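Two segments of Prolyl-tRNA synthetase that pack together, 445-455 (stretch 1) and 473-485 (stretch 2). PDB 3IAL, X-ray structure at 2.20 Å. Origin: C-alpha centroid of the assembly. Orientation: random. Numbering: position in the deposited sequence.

Stretch 1, residues 445-455: SFDEIVACIEN
Stretch 2 473-485: VWDKKLKDACSAE

Two helices of one chain pack through apolar side chains, with no hydrogen bond between them. Stretch 1 is helical from Phe446 to Asn455. Ser445 precedes it as N-cap, chi1 p, its OG accepting from Glu448 N at 3.1 Å. Stretch 2 enters already helical at Val473. The axes come within 10.3 Å, and their N-to-C directions differ by 46° (signed crossing angle -46°). In register, Val450 and Cys482 are the nearest pair, their CA atoms 6.0 Å apart. The contact buries 441 Å² between the two stretches, both sides summed.

Val473 is exposed and out of reach. Trp474 (chi1 m, chi2 102°) starts sideways, but its end comes nearer. The edge of its ring meets Phe446, CZ3 to CD1 at 4.2 Å. Phe446 is the knob of the contact. Its chi1 is t and chi2 83°, which carries the ring in among Trp474, Lys477, Leu478 and Ala481.

Asp475 is buried but out of reach of stretch 1; its OD2 forms a salt bridge with Lys479 NZ at 3.2 Å, one helical turn on. Lys477 (m, t, t, m) directs its CB toward stretch 1, yet its end leads away, so the amine is kept out of the apolar contact. Its CB lies 4.1 Å from Phe446 CE1, and its carbonyl O sits at the edge of the Phe446 ring, 3.7 Å from CZ.

Leu478 (m, t) is buried. Its CD2 reaches Phe446 CE1 at 3.3 Å, a tight contact, and Ile449 CG2 at 4.0 Å. Ile449 (m, t) points toward stretch 2. Lys479 and Asp480 make no contact with stretch 1.

Ala481 points toward stretch 1. Its small CB fits close to Phe446 CZ, at 3.5 Å, and to Val450 CG2, at 4.1 Å; Val450 has chi1 t. Cys482 is buried, with phi/psi -147/10 and chi1 p. Its SG packs against Val450 CG2 at 4.1 Å and Ile453 CG2 at 4.0 Å. The Cys482 O lies 3.8 Å from the same Ile453 CG2. Glu454 (m, t) is exposed and starts sideways, but its end comes nearer: its OE2 lies 4.3 Å from Ala481 O and its CG 4.4 Å from Cys482 CB.

Ser483 leaves helical geometry with positive phi (67/20), although its N still donates to Lys479 O at 2.8 Å. The chain then extends. Ala484 (-101/151) is buried and points toward stretch 1, its CB 3.7 Å from Ile453 CG1. Ile453 (m, m) thus touches both Cys482 and Ala484. Glu485 continues extended at -123/151.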

ATOM      1  N   SER B 445      29.865   7.818  36.509  1.00 34.17           N
ATOM      2  CA  SER B 445      29.902   9.215  36.937  1.00 33.41           C
ATOM      3  C   SER B 445      29.418  10.173  35.856  1.00 32.26           C
ATOM      4  O   SER B 445      29.362   9.825  34.687  1.00 30.84           O
ATOM      5  CB  SER B 445      31.327   9.603  37.344  1.00 33.46           C
ATOM      6  OG  SER B 445      32.127   9.836  36.198  1.00 34.31           O
ATOM      7  N   PHE B 446      29.091  11.392  36.263  1.00 33.34           N
ATOM      8  CA  PHE B 446      28.722  12.449  35.333  1.00 34.75           C
ATOM      9  C   PHE B 446      29.803  12.640  34.266  1.00 35.01           C
ATOM     10  O   PHE B 446      29.495  12.683  33.068  1.00 35.79           O
ATOM     11  CB  PHE B 446      28.478  13.757  36.087  1.00 36.67           C
ATOM     12  CG  PHE B 446      27.821  14.822  35.264  1.00 38.13           C
ATOM     13  CD1 PHE B 446      26.444  14.843  35.101  1.00 41.77           C
ATOM     14  CD2 PHE B 446      28.577  15.824  34.668  1.00 41.15           C
ATOM     15  CE1 PHE B 446      25.829  15.844  34.344  1.00 40.99           C
ATOM     16  CE2 PHE B 446      27.968  16.824  33.910  1.00 40.61           C
ATOM     17  CZ  PHE B 446      26.591  16.830  33.753  1.00 40.93           C
ATOM     18  N   ASP B 447      31.057  12.724  34.704  1.00 34.75           N
ATOM     19  CA  ASP B 447      32.196  12.944  33.810  1.00 35.13           C
ATOM     20  C   ASP B 447      32.370  11.824  32.791  1.00 33.95           C
ATOM     21  O   ASP B 447      32.649  12.093  31.624  1.00 33.06           O
ATOM     22  CB  ASP B 447      33.496  13.104  34.609  1.00 38.09           C
ATOM     23  CG  ASP B 447      33.577  14.438  35.352  1.00 42.85           C
ATOM     24  OD1 ASP B 447      32.699  15.304  35.146  1.00 47.09           O
ATOM     25  OD2 ASP B 447      34.527  14.616  36.145  1.00 45.23           O
ATOM     26  N   GLU B 448      32.208  10.577  33.230  1.00 32.88           N
ATOM     27  CA  GLU B 448      32.320   9.432  32.330  1.00 32.37           C
ATOM     28  C   GLU B 448      31.217   9.405  31.268  1.00 32.15           C
ATOM     29  O   GLU B 448      31.478   9.051  30.118  1.00 31.83           O
ATOM     30  CB  GLU B 448      32.334   8.120  33.111  1.00 34.62           C
ATOM     31  CG  GLU B 448      33.659   7.847  33.831  1.00 35.41           C
ATOM     32  CD  GLU B 448      33.731   6.459  34.460  1.00 37.06           C
ATOM     33  OE1 GLU B 448      32.813   5.642  34.239  1.00 35.91           O
ATOM     34  OE2 GLU B 448      34.719   6.185  35.179  1.00 41.17           O
ATOM     35  N   ILE B 449      29.994   9.784  31.647  1.00 30.93           N
ATOM     36  CA  ILE B 449      28.895   9.896  30.683  1.00 31.36           C
ATOM     37  C   ILE B 449      29.192  10.983  29.646  1.00 31.88           C
ATOM     38  O   ILE B 449      29.014  10.770  28.448  1.00 31.31           O
ATOM     39  CB  ILE B 449      27.553  10.248  31.361  1.00 33.50           C
ATOM     40  CG1 ILE B 449      27.098   9.125  32.300  1.00 34.83           C
ATOM     41  CG2 ILE B 449      26.485  10.485  30.315  1.00 27.87           C
ATOM     42  CD1 ILE B 449      25.930   9.516  33.175  1.00 34.28           C
ATOM     43  N   VAL B 450      29.643  12.143  30.117  1.00 30.61           N
ATOM     44  CA  VAL B 450      29.967  13.264  29.239  1.00 32.42           C
ATOM     45  C   VAL B 450      31.106  12.942  28.262  1.00 31.96           C
ATOM     46  O   VAL B 450      31.013  13.237  27.075  1.00 31.92           O
ATOM     47  CB  VAL B 450      30.356  14.520  30.062  1.00 32.76           C
ATOM     48  CG1 VAL B 450      31.011  15.563  29.175  1.00 29.52           C
ATOM     49  CG2 VAL B 450      29.129  15.085  30.769  1.00 32.90           C
ATOM     50  N   ALA B 451      32.185  12.360  28.771  1.00 32.82           N
ATOM     51  CA  ALA B 451      33.326  11.979  27.925  1.00 34.25           C
ATOM     52  C   ALA B 451      32.913  10.944  26.882  1.00 34.70           C
ATOM     53  O   ALA B 451      33.418  10.963  25.758  1.00 36.83           O
ATOM     54  CB  ALA B 451      34.483  11.448  28.770  1.00 31.28           C
ATOM     55  N   CYS B 452      31.992  10.055  27.254  1.00 34.50           N
ATOM     56  CA  CYS B 452      31.478   9.041  26.335  1.00 34.45           C
ATOM     57  C   CYS B 452      30.723   9.705  25.190  1.00 33.41           C
ATOM     58  O   CYS B 452      31.022   9.476  24.016  1.00 33.15           O
ATOM     59  CB  CYS B 452      30.563   8.061  27.066  1.00 34.17           C
ATOM     60  SG  CYS B 452      29.724   6.888  25.978  1.00 36.54           S
ATOM     61  N   ILE B 453      29.752  10.535  25.552  1.00 33.04           N
ATOM     62  CA  ILE B 453      28.961  11.290  24.591  1.00 34.00           C
ATOM     63  C   ILE B 453      29.854  12.081  23.625  1.00 35.85           C
ATOM     64  O   ILE B 453      29.672  12.003  22.409  1.00 37.13           O
ATOM     65  CB  ILE B 453      27.969  12.240  25.309  1.00 31.95           C
ATOM     66  CG1 ILE B 453      26.884  11.427  26.035  1.00 32.85           C
ATOM     67  CG2 ILE B 453      27.318  13.203  24.322  1.00 30.58           C
ATOM     68  CD1 ILE B 453      26.146  10.397  25.165  1.00 27.32           C
ATOM     69  N   GLU B 454      30.825  12.809  24.170  1.00 35.84           N
ATOM     70  CA  GLU B 454      31.691  13.672  23.366  1.00 38.06           C
ATOM     71  C   GLU B 454      32.687  12.894  22.490  1.00 38.02           C
ATOM     72  O   GLU B 454      32.841  13.205  21.309  1.00 36.92           O
ATOM     73  CB  GLU B 454      32.464  14.653  24.265  1.00 38.61           C
ATOM     74  CG  GLU B 454      31.610  15.750  24.882  1.00 40.81           C
ATOM     75  CD  GLU B 454      32.418  16.733  25.725  1.00 42.70           C
ATOM     76  OE1 GLU B 454      33.548  16.399  26.136  1.00 36.77           O
ATOM     77  OE2 GLU B 454      31.912  17.845  25.983  1.00 47.53           O
ATOM     78  N   ASN B 455      33.363  11.899  23.067  1.00 37.02           N
ATOM     79  CA  ASN B 455      34.480  11.235  22.377  1.00 37.57           C
ATOM     80  C   ASN B 455      34.082  10.020  21.566  1.00 37.83           C
ATOM     81  O   ASN B 455      34.725   9.706  20.565  1.00 39.70           O
ATOM     82  CB  ASN B 455      35.562  10.812  23.376  1.00 38.23           C
ATOM     83  CG  ASN B 455      36.021  11.950  24.255  1.00 37.18           C
ATOM     84  OD1 ASN B 455      35.973  13.111  23.857  1.00 35.79           O
ATOM     85  ND2 ASN B 455      36.455  11.623  25.467  1.00 36.52           N
ATOM     86  N   VAL B 473      15.662  16.504  36.499  1.00 31.04           N
ATOM     87  CA  VAL B 473      16.692  17.435  36.966  1.00 32.02           C
ATOM     88  C   VAL B 473      18.062  17.073  36.366  1.00 33.49           C
ATOM     89  O   VAL B 473      18.795  17.945  35.889  1.00 30.93           O
ATOM     90  CB  VAL B 473      16.751  17.457  38.518  1.00 33.74           C
ATOM     91  CG1 VAL B 473      17.904  18.298  39.020  1.00 33.36           C
ATOM     92  CG2 VAL B 473      15.426  17.983  39.086  1.00 35.71           C
ATOM     93  N   TRP B 474      18.370  15.778  36.367  1.00 34.25           N
ATOM     94  CA  TRP B 474      19.602  15.249  35.781  1.00 34.09           C
ATOM     95  C   TRP B 474      19.584  15.220  34.250  1.00 34.73           C
ATOM     96  O   TRP B 474      20.623  15.401  33.615  1.00 35.83           O
ATOM     97  CB  TRP B 474      19.902  13.865  36.366  1.00 34.35           C
ATOM     98  CG  TRP B 474      20.346  13.978  37.794  1.00 37.06           C
ATOM     99  CD1 TRP B 474      19.601  13.732  38.918  1.00 37.59           C
ATOM    100  CD2 TRP B 474      21.626  14.423  38.251  1.00 37.27           C
ATOM    101  NE1 TRP B 474      20.354  13.976  40.044  1.00 36.51           N
ATOM    102  CE2 TRP B 474      21.598  14.404  39.662  1.00 37.32           C
ATOM    103  CE3 TRP B 474      22.797  14.836  37.603  1.00 38.69           C
ATOM    104  CZ2 TRP B 474      22.703  14.774  40.438  1.00 37.70           C
ATOM    105  CZ3 TRP B 474      23.895  15.203  38.374  1.00 36.55           C
ATOM    106  CH2 TRP B 474      23.836  15.171  39.775  1.00 37.79           C
ATOM    107  N   ASP B 475      18.412  15.019  33.653  1.00 34.20           N
ATOM    108  CA  ASP B 475      18.276  15.141  32.201  1.00 34.32           C
ATOM    109  C   ASP B 475      18.732  16.539  31.748  1.00 34.86           C
ATOM    110  O   ASP B 475      19.507  16.676  30.797  1.00 37.27           O
ATOM    111  CB  ASP B 475      16.828  14.860  31.776  1.00 34.40           C
ATOM    112  CG  ASP B 475      16.650  14.775  30.264  1.00 36.36           C
ATOM    113  OD1 ASP B 475      17.465  14.125  29.560  1.00 33.75           O
ATOM    114  OD2 ASP B 475      15.658  15.352  29.783  1.00 41.16           O
ATOM    115  N   LYS B 476      18.277  17.576  32.451  1.00 34.09           N
ATOM    116  CA  LYS B 476      18.667  18.952  32.130  1.00 33.71           C
ATOM    117  C   LYS B 476      20.173  19.219  32.311  1.00 32.67           C
ATOM    118  O   LYS B 476      20.795  19.847  31.456  1.00 30.30           O
ATOM    119  CB  LYS B 476      17.845  19.943  32.952  1.00 35.10           C
ATOM    120  CG  LYS B 476      16.361  19.967  32.574  1.00 38.82           C
ATOM    121  CD  LYS B 476      15.581  20.931  33.449  1.00 40.78           C
ATOM    122  CE  LYS B 476      14.085  20.882  33.159  1.00 44.22           C
ATOM    123  NZ  LYS B 476      13.383  22.057  33.762  1.00 45.29           N
ATOM    124  N   LYS B 477      20.766  18.730  33.399  1.00 32.56           N
ATOM    125  CA  LYS B 477      22.214  18.922  33.606  1.00 33.72           C
ATOM    126  C   LYS B 477      23.027  18.267  32.487  1.00 33.50           C
ATOM    127  O   LYS B 477      24.016  18.842  32.011  1.00 36.91           O
ATOM    128  CB  LYS B 477      22.667  18.376  34.961  1.00 33.65           C
ATOM    129  CG  LYS B 477      22.157  19.156  36.153  1.00 36.75           C
ATOM    130  CD  LYS B 477      22.489  18.442  37.451  1.00 40.30           C
ATOM    131  CE  LYS B 477      22.017  19.235  38.655  1.00 44.25           C
ATOM    132  NZ  LYS B 477      22.811  20.478  38.845  1.00 46.29           N
ATOM    133  N   LEU B 478      22.604  17.078  32.060  1.00 32.53           N
ATOM    134  CA  LEU B 478      23.304  16.348  31.009  1.00 32.12           C
ATOM    135  C   LEU B 478      23.159  17.048  29.670  1.00 32.36           C
ATOM    136  O   LEU B 478      24.140  17.168  28.926  1.00 30.68           O
ATOM    137  CB  LEU B 478      22.819  14.893  30.913  1.00 31.63           C
ATOM    138  CG  LEU B 478      23.332  13.993  32.033  1.00 32.60           C
ATOM    139  CD1 LEU B 478      22.612  12.652  32.034  1.00 28.56           C
ATOM    140  CD2 LEU B 478      24.857  13.794  31.927  1.00 31.78           C
ATOM    141  N   LYS B 479      21.942  17.503  29.365  1.00 33.73           N
ATOM    142  CA  LYS B 479      21.692  18.290  28.156  1.00 35.48           C
ATOM    143  C   LYS B 479      22.573  19.541  28.106  1.00 34.84           C
ATOM    144  O   LYS B 479      23.155  19.833  27.067  1.00 34.69           O
ATOM    145  CB  LYS B 479      20.221  18.706  28.049  1.00 37.46           C
ATOM    146  CG  LYS B 479      19.288  17.598  27.611  1.00 43.11           C
ATOM    147  CD  LYS B 479      17.841  18.076  27.581  1.00 48.04           C
ATOM    148  CE  LYS B 479      16.919  16.974  27.097  1.00 52.42           C
ATOM    149  NZ  LYS B 479      15.486  17.316  27.289  1.00 55.79           N
ATOM    150  N   ASP B 480      22.660  20.268  29.221  1.00 34.02           N
ATOM    151  CA  ASP B 480      23.489  21.484  29.301  1.00 33.96           C
ATOM    152  C   ASP B 480      24.977  21.190  29.145  1.00 34.78           C
ATOM    153  O   ASP B 480      25.707  22.005  28.598  1.00 35.31           O
ATOM    154  CB  ASP B 480      23.299  22.198  30.645  1.00 33.84           C
ATOM    155  CG  ASP B 480      21.902  22.772  30.824  1.00 33.31           C
ATOM    156  OD1 ASP B 480      21.137  22.832  29.840  1.00 34.99           O
ATOM    157  OD2 ASP B 480      21.574  23.162  31.965  1.00 33.74           O
ATOM    158  N   ALA B 481      25.417  20.038  29.655  1.00 35.28           N
ATOM    159  CA  ALA B 481      26.840  19.683  29.679  1.00 36.32           C
ATOM    160  C   ALA B 481      27.342  19.180  28.332  1.00 37.03           C
ATOM    161  O   ALA B 481      28.436  19.541  27.916  1.00 36.46           O
ATOM    162  CB  ALA B 481      27.108  18.633  30.755  1.00 37.69           C
ATOM    163  N   CYS B 482      26.543  18.355  27.654  1.00 38.05           N
ATOM    164  CA  CYS B 482      26.983  17.703  26.414  1.00 37.71           C
ATOM    165  C   CYS B 482      25.886  17.476  25.360  1.00 38.02           C
ATOM    166  O   CYS B 482      26.121  16.780  24.376  1.00 39.22           O
ATOM    167  CB  CYS B 482      27.629  16.361  26.766  1.00 38.09           C
ATOM    168  SG  CYS B 482      26.524  15.213  27.632  1.00 37.88           S
ATOM    169  N   SER B 483      24.705  18.060  25.555  1.00 37.72           N
ATOM    170  CA  SER B 483      23.590  17.943  24.605  1.00 38.15           C
ATOM    171  C   SER B 483      23.013  16.528  24.483  1.00 37.93           C
ATOM    172  O   SER B 483      22.338  16.212  23.504  1.00 39.43           O
ATOM    173  CB  SER B 483      23.996  18.479  23.225  1.00 38.20           C
ATOM    174  OG  SER B 483      24.550  19.772  23.345  1.00 38.89           O
ATOM    175  N   ALA B 484      23.269  15.688  25.482  1.00 36.98           N
ATOM    176  CA  ALA B 484      22.707  14.343  25.519  1.00 36.50           C
ATOM    177  C   ALA B 484      21.525  14.335  26.463  1.00 35.57           C
ATOM    178  O   ALA B 484      21.470  15.102  27.433  1.00 34.84           O
ATOM    179  CB  ALA B 484      23.751  13.330  25.971  1.00 34.68           C
ATOM    180  N   GLU B 485      20.577  13.454  26.191  1.00 34.85           N
ATOM    181  CA  GLU B 485      19.398  13.361  27.028  1.00 35.32           C
ATOM    182  C   GLU B 485      19.212  11.969  27.583  1.00 32.78           C
ATOM    183  O   GLU B 485      19.622  10.979  26.975  1.00 31.47           O
ATOM    184  CB  GLU B 485      18.163  13.794  26.255  1.00 37.43           C
ATOM    185  CG  GLU B 485      17.795  12.921  25.082  1.00 43.33           C
ATOM    186  CD  GLU B 485      16.722  13.564  24.229  1.00 47.72           C
ATOM    187  OE1 GLU B 485      16.903  14.741  23.846  1.00 49.82           O
ATOM    188  OE2 GLU B 485      15.704  12.893  23.949  1.00 48.56           O
TER